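Local coordinates for protein prophenoloxidase b (Marsupenaeus japonicus, PDB 3WKY) that is a type 3 copper protein, the precursor of a phenoloxidase that probably hydroxylates monophenols and oxidises o-diphenols, at residues 407-419 and 629-641. Numbering follows the deposited sequence.
With NAG (2-acetamido-2-deoxy-beta-D-glucopyranose), chain E; EDO (1,2-ethanediol), chain N.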
loop_
_atom_site.group_PDB
_atom_site.type_symbol
_atom_site.label_atom_id
_atom_site.label_comp_id
_atom_site.label_asym_id
_atom_site.label_seq_id
_atom_site.Cartn_x
_atom_site.Cartn_y
_atom_site.Cartn_z
ATOM N N TYR A 407 10.175 -22.088 23.378
ATOM C CA TYR A 407 10.260 -23.444 23.882
ATOM C C TYR A 407 10.469 -23.437 25.412
ATOM O O TYR A 407 9.781 -24.168 26.145
ATOM C CB TYR A 407 11.346 -24.271 23.170
ATOM C CG TYR A 407 11.631 -25.499 24.007
ATOM C CD1 TYR A 407 10.750 -26.577 24.005
ATOM C CD2 TYR A 407 12.721 -25.539 24.879
ATOM C CE1 TYR A 407 10.977 -27.689 24.840
ATOM C CE2 TYR A 407 12.947 -26.635 25.697
ATOM C CZ TYR A 407 12.075 -27.703 25.674
ATOM O OH TYR A 407 12.298 -28.798 26.500
ATOM N N LYS A 408 11.400 -22.621 25.903
ATOM C CA LYS A 408 11.645 -22.614 27.359
ATOM C C LYS A 408 10.373 -22.340 28.153
ATOM O O LYS A 408 10.144 -22.945 29.200
ATOM C CB LYS A 408 12.736 -21.613 27.754
ATOM C CG LYS A 408 14.149 -21.993 27.295
ATOM C CD LYS A 408 14.681 -23.210 28.073
ATOM C CE LYS A 408 16.166 -23.462 27.749
ATOM N NZ LYS A 408 16.726 -24.572 28.613
ATOM N N LEU A 409 9.537 -21.432 27.655
ATOM C CA LEU A 409 8.303 -21.088 28.362
ATOM C C LEU A 409 7.309 -22.254 28.471
ATOM O O LEU A 409 6.423 -22.246 29.337
ATOM C CB LEU A 409 7.634 -19.862 27.725
ATOM C CG LEU A 409 8.336 -18.520 27.951
ATOM C CD1 LEU A 409 7.552 -17.385 27.287
ATOM C CD2 LEU A 409 8.559 -18.238 29.450
ATOM N N THR A 410 7.448 -23.260 27.613
ATOM C CA THR A 410 6.554 -24.418 27.699
ATOM C C THR A 410 6.937 -25.345 28.854
ATOM O O THR A 410 6.191 -26.260 29.189
ATOM C CB THR A 410 6.536 -25.266 26.418
ATOM O OG1 THR A 410 7.840 -25.815 26.181
ATOM C CG2 THR A 410 6.091 -24.425 25.205
ATOM N N GLN A 411 8.102 -25.116 29.439
ATOM C CA GLN A 411 8.592 -26.011 30.492
ATOM C C GLN A 411 8.048 -25.615 31.850
ATOM O O GLN A 411 7.867 -24.423 32.138
ATOM C CB GLN A 411 10.123 -26.034 30.487
ATOM C CG GLN A 411 10.667 -26.547 29.145
ATOM C CD GLN A 411 10.085 -27.896 28.785
ATOM O OE1 GLN A 411 10.391 -28.895 29.436
ATOM N NE2 GLN A 411 9.221 -27.936 27.757
ATOM N N PRO A 412 7.769 -26.617 32.696
ATOM C CA PRO A 412 7.272 -26.285 34.039
ATOM C C PRO A 412 8.358 -25.612 34.856
ATOM O O PRO A 412 9.541 -25.904 34.654
ATOM C CB PRO A 412 6.928 -27.657 34.647
ATOM C CG PRO A 412 7.800 -28.631 33.934
ATOM C CD PRO A 412 7.939 -28.068 32.491
ATOM N N PRO A 413 7.975 -24.709 35.770
ATOM C CA PRO A 413 8.970 -24.072 36.639
ATOM C C PRO A 413 9.744 -25.139 37.406
ATOM O O PRO A 413 9.190 -26.213 37.661
ATOM C CB PRO A 413 8.114 -23.274 37.627
ATOM C CG PRO A 413 6.821 -23.009 36.881
ATOM C CD PRO A 413 6.602 -24.219 36.020
ATOM N N TYR A 414 11.003 -24.861 37.727
ATOM C CA TYR A 414 11.782 -25.752 38.581
ATOM C C TYR A 414 11.053 -25.954 39.908
ATOM O O TYR A 414 10.525 -25.000 40.484
ATOM C CB TYR A 414 13.183 -25.182 38.822
ATOM C CG TYR A 414 14.038 -25.183 37.571
ATOM C CD1 TYR A 414 14.510 -26.375 37.033
ATOM C CD2 TYR A 414 14.385 -23.995 36.940
ATOM C CE1 TYR A 414 15.301 -26.378 35.888
ATOM C CE2 TYR A 414 15.167 -23.991 35.779
ATOM C CZ TYR A 414 15.619 -25.179 35.269
ATOM O OH TYR A 414 16.394 -25.169 34.128
ATOM N N THR A 415 11.003 -27.202 40.371
ATOM C CA THR A 415 10.355 -27.523 41.658
ATOM C C THR A 415 11.235 -27.079 42.823
ATOM O O THR A 415 12.417 -26.782 42.627
ATOM C CB THR A 415 10.100 -29.035 41.783
ATOM O OG1 THR A 415 11.354 -29.728 41.847
ATOM C CG2 THR A 415 9.281 -29.539 40.591
ATOM N N PRO A 416 10.669 -27.017 44.048
ATOM C CA PRO A 416 11.511 -26.690 45.204
ATOM C C PRO A 416 12.723 -27.612 45.300
ATOM O O PRO A 416 13.835 -27.147 45.561
ATOM C CB PRO A 416 10.566 -26.917 46.388
ATOM C CG PRO A 416 9.214 -26.560 45.829
ATOM C CD PRO A 416 9.231 -27.013 44.391
ATOM N N ARG A 417 12.521 -28.898 45.064
ATOM C CA ARG A 417 13.612 -29.864 45.135
ATOM C C ARG A 417 14.670 -29.587 44.068
ATOM O O ARG A 417 15.866 -29.749 44.310
ATOM C CB ARG A 417 13.076 -31.289 44.986
ATOM C CG ARG A 417 14.127 -32.372 45.175
ATOM C CD ARG A 417 14.696 -32.339 46.594
ATOM N NE ARG A 417 15.812 -33.266 46.766
ATOM C CZ ARG A 417 17.095 -32.926 46.661
ATOM N NH1 ARG A 417 18.037 -33.841 46.832
ATOM N NH2 ARG A 417 17.437 -31.673 46.380
ATOM N N GLN A 418 14.232 -29.169 42.877
ATOM C CA GLN A 418 15.178 -28.878 41.804
ATOM C C GLN A 418 16.017 -27.631 42.075
ATOM O O GLN A 418 17.037 -27.417 41.412
ATOM C CB GLN A 418 14.455 -28.737 40.443
ATOM C CG GLN A 418 13.984 -30.059 39.850
ATOM C CD GLN A 418 13.255 -29.852 38.538
ATOM O OE1 GLN A 418 12.374 -29.001 38.447
ATOM N NE2 GLN A 418 13.610 -30.630 37.529
ATOM N N LEU A 419 15.595 -26.811 43.039
ATOM C CA LEU A 419 16.297 -25.559 43.336
ATOM C C LEU A 419 16.966 -25.579 44.716
ATOM O O LEU A 419 17.730 -24.680 45.047
ATOM C CB LEU A 419 15.344 -24.364 43.294
ATOM C CG LEU A 419 14.731 -24.053 41.926
ATOM C CD1 LEU A 419 13.715 -22.926 42.072
ATOM C CD2 LEU A 419 15.831 -23.667 40.949
ATOM N N PRO A 629 24.409 -31.981 34.604
ATOM C CA PRO A 629 23.162 -32.441 33.982
ATOM C C PRO A 629 22.099 -31.337 33.851
ATOM O O PRO A 629 21.157 -31.523 33.075
ATOM C CB PRO A 629 22.672 -33.524 34.943
ATOM C CG PRO A 629 23.210 -33.097 36.274
ATOM C CD PRO A 629 24.546 -32.465 35.994
ATOM N N TRP A 630 22.245 -30.224 34.567
ATOM C CA TRP A 630 21.240 -29.156 34.524
ATOM C C TRP A 630 21.267 -28.462 33.164
ATOM O O TRP A 630 22.308 -28.431 32.503
ATOM C CB TRP A 630 21.467 -28.152 35.658
ATOM C CG TRP A 630 21.210 -28.776 37.014
ATOM C CD1 TRP A 630 22.149 -29.147 37.930
ATOM C CD2 TRP A 630 19.932 -29.115 37.580
ATOM N NE1 TRP A 630 21.536 -29.695 39.042
ATOM C CE2 TRP A 630 20.177 -29.688 38.853
ATOM C CE3 TRP A 630 18.608 -28.987 37.142
ATOM C CZ2 TRP A 630 19.144 -30.142 39.683
ATOM C CZ3 TRP A 630 17.580 -29.430 37.968
ATOM C CH2 TRP A 630 17.857 -30.002 39.232
ATOM N N PRO A 631 20.121 -27.918 32.725
ATOM C CA PRO A 631 20.155 -27.230 31.424
ATOM C C PRO A 631 21.135 -26.056 31.457
ATOM O O PRO A 631 21.339 -25.462 32.522
ATOM C CB PRO A 631 18.722 -26.707 31.274
ATOM C CG PRO A 631 17.884 -27.695 32.028
ATOM C CD PRO A 631 18.749 -28.033 33.260
ATOM N N MET A 632 21.760 -25.733 30.328
ATOM C CA MET A 632 22.676 -24.593 30.295
ATOM C C MET A 632 21.932 -23.303 30.642
ATOM O O MET A 632 20.864 -23.017 30.072
ATOM C CB MET A 632 23.322 -24.473 28.916
ATOM C CG MET A 632 24.148 -25.714 28.544
ATOM S SD MET A 632 24.834 -25.568 26.888
ATOM C CE MET A 632 24.954 -27.297 26.447
ATOM N N GLY A 633 22.492 -22.535 31.575
ATOM C CA GLY A 633 21.871 -21.307 32.031
ATOM C C GLY A 633 20.939 -21.492 33.223
ATOM O O GLY A 633 20.336 -20.526 33.684
ATOM N N TYR A 634 20.826 -22.724 33.712
ATOM C CA TYR A 634 20.005 -23.035 34.882
ATOM C C TYR A 634 20.445 -22.162 36.047
ATOM O O TYR A 634 21.642 -21.920 36.222
ATOM C CB TYR A 634 20.152 -24.521 35.225
ATOM C CG TYR A 634 19.843 -24.918 36.665
ATOM C CD1 TYR A 634 20.835 -24.917 37.632
ATOM C CD2 TYR A 634 18.572 -25.356 37.030
ATOM C CE1 TYR A 634 20.564 -25.307 38.939
ATOM C CE2 TYR A 634 18.294 -25.747 38.349
ATOM C CZ TYR A 634 19.296 -25.722 39.285
ATOM O OH TYR A 634 19.032 -26.109 40.599
ATOM N N PRO A 635 19.483 -21.665 36.839
ATOM C CA PRO A 635 18.041 -21.910 36.738
ATOM C C PRO A 635 17.297 -20.779 36.017
ATOM O O PRO A 635 16.065 -20.751 36.042
ATOM C CB PRO A 635 17.618 -21.906 38.207
ATOM C CG PRO A 635 18.509 -20.868 38.826
ATOM C CD PRO A 635 19.817 -20.893 38.054
ATOM N N LEU A 636 18.033 -19.880 35.372
ATOM C CA LEU A 636 17.456 -18.630 34.890
ATOM C C LEU A 636 17.042 -18.668 33.409
ATOM O O LEU A 636 17.172 -17.670 32.701
ATOM C CB LEU A 636 18.432 -17.478 35.136
ATOM C CG LEU A 636 18.793 -17.301 36.622
ATOM C CD1 LEU A 636 19.806 -16.180 36.779
ATOM C CD2 LEU A 636 17.538 -17.020 37.436
ATOM N N GLU A 637 16.552 -19.819 32.953
ATOM C CA GLU A 637 15.940 -19.892 31.627
ATOM C C GLU A 637 14.526 -20.459 31.693
ATOM O O GLU A 637 13.929 -20.743 30.659
ATOM C CB GLU A 637 16.810 -20.693 30.641
ATOM C CG GLU A 637 17.723 -21.743 31.295
ATOM C CD GLU A 637 16.953 -22.865 31.955
ATOM O OE1 GLU A 637 16.790 -22.825 33.202
ATOM O OE2 GLU A 637 16.534 -23.807 31.241
ATOM N N ARG A 638 13.974 -20.604 32.899
ATOM C CA ARG A 638 12.578 -21.040 33.017
ATOM C C ARG A 638 11.697 -20.005 33.697
ATOM O O ARG A 638 12.168 -19.173 34.470
ATOM C CB ARG A 638 12.443 -22.370 33.788
ATOM C CG ARG A 638 12.885 -23.599 33.011
ATOM C CD ARG A 638 12.315 -24.883 33.596
ATOM N NE ARG A 638 13.105 -26.046 33.193
ATOM C CZ ARG A 638 12.926 -27.275 33.668
ATOM N NH1 ARG A 638 11.960 -27.520 34.552
ATOM N NH2 ARG A 638 13.717 -28.254 33.265
ATOM N N ARG A 639 10.399 -20.097 33.437
ATOM C CA ARG A 639 9.464 -19.203 34.089
ATOM C C ARG A 639 9.333 -19.569 35.567
ATOM O O ARG A 639 9.672 -20.688 35.985
ATOM C CB ARG A 639 8.101 -19.255 33.406
ATOM C CG ARG A 639 7.392 -20.582 33.546
ATOM C CD ARG A 639 6.217 -20.640 32.576
ATOM N NE ARG A 639 5.062 -21.307 33.163
ATOM C CZ ARG A 639 4.723 -22.571 32.931
ATOM N NH1 ARG A 639 5.445 -23.320 32.108
ATOM N NH2 ARG A 639 3.650 -23.082 33.520
ATOM N N SER A 640 8.856 -18.613 36.348
ATOM C CA SER A 640 8.657 -18.793 37.789
ATOM C C SER A 640 7.360 -18.125 38.193
ATOM O O SER A 640 6.940 -17.164 37.557
ATOM C CB SER A 640 9.787 -18.129 38.575
ATOM O OG SER A 640 9.515 -18.197 39.978
ATOM N N SER A 641 6.719 -18.611 39.254
ATOM C CA SER A 641 5.542 -17.919 39.754
ATOM C C SER A 641 5.948 -16.607 40.430
ATOM O O SER A 641 5.122 -15.715 40.591
ATOM C CB SER A 641 4.765 -18.795 40.728
ATOM O OG SER A 641 5.590 -19.152 41.815
HETATM C C1 NAG E . 22.232 -32.350 50.794
HETATM C C2 NAG E . 21.051 -32.581 49.832
HETATM C C3 NAG E . 20.761 -34.037 49.446
HETATM C C4 NAG E . 21.923 -35.000 49.654
HETATM C C5 NAG E . 22.582 -34.700 50.983
HETATM C C6 NAG E . 23.666 -35.727 51.298
HETATM C C7 NAG E . 19.374 -30.819 50.214
HETATM C C8 NAG E . 18.920 -30.048 51.419
HETATM N N2 NAG E . 19.835 -32.051 50.435
HETATM O O3 NAG E . 20.386 -34.077 48.087
HETATM O O4 NAG E . 21.459 -36.332 49.650
HETATM O O5 NAG E . 23.153 -33.422 50.870
HETATM O O6 NAG E . 24.579 -35.786 50.223
HETATM O O7 NAG E . 19.299 -30.303 49.099
HETATM C C1 EDO N . 4.373 -20.034 36.370
HETATM O O1 EDO N . 4.122 -21.283 35.701
HETATM C C2 EDO N . 4.060 -18.894 35.402
HETATM O O2 EDO N . 5.202 -18.041 35.219
HETATM O O HOH W 1 9.575 -22.325 31.811
HETATM O O HOH W 2 19.510 -24.695 28.189
HETATM O O HOH W 3 11.570 -21.968 37.515
#
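The chain running on from the end of helix 391-409 is held by the loop after strand 588-598, with Tyr414 of 407-419 clasped between Arg638 and Tyr634. The Arg638 guanidinium lies nearly flat on one ring face, planes 17° apart, a stacked and off-centre cation-pi contact, and CD of the same extended chain makes a CH-pi contact with the ring centroid at 3.8 Å. Against the opposite face Tyr634 sets its CD2 edge in a T-shaped pair, centroids 5.0 Å apart. With CG anti to its carbonyl carbon (chi1 -68°), Tyr414 extends to Glu637, and its OH donates to Glu637 OE1 at 2.6 Å from the syn side, tilted 21° out of the carboxylate plane. The other carboxylate oxygen, OE2, takes Lys408 NZ through its anti lone pair in a 2.7 Å salt bridge; Asp325 is a second acidic partner of that lysine. Arg638 NH1 also donates to Pro412 O at 2.9 Å, while its NH2 is hydrogen-bonded to Asn326 OD1. Farther along, Tyr634 OH grips Gln418 O at 2.5 Å, in the carbonyl plane, where Thr415 and Gln418 form a capping box. Water 1 bridges Lys408 O and Gln411 O to Arg639 N, and water 3 joins Tyr414 N to Arg639 O. With a leucine at Tyr414, Glu637 OE1 would probably lose its hydroxyl donor, and the Arg638 guanidinium its flat ring to lie on. Shared between a lysine and a phenol, the buried Glu637 carboxylate is likely to stay ionised, which would let charge as well as aromatic packing hold the two segments together.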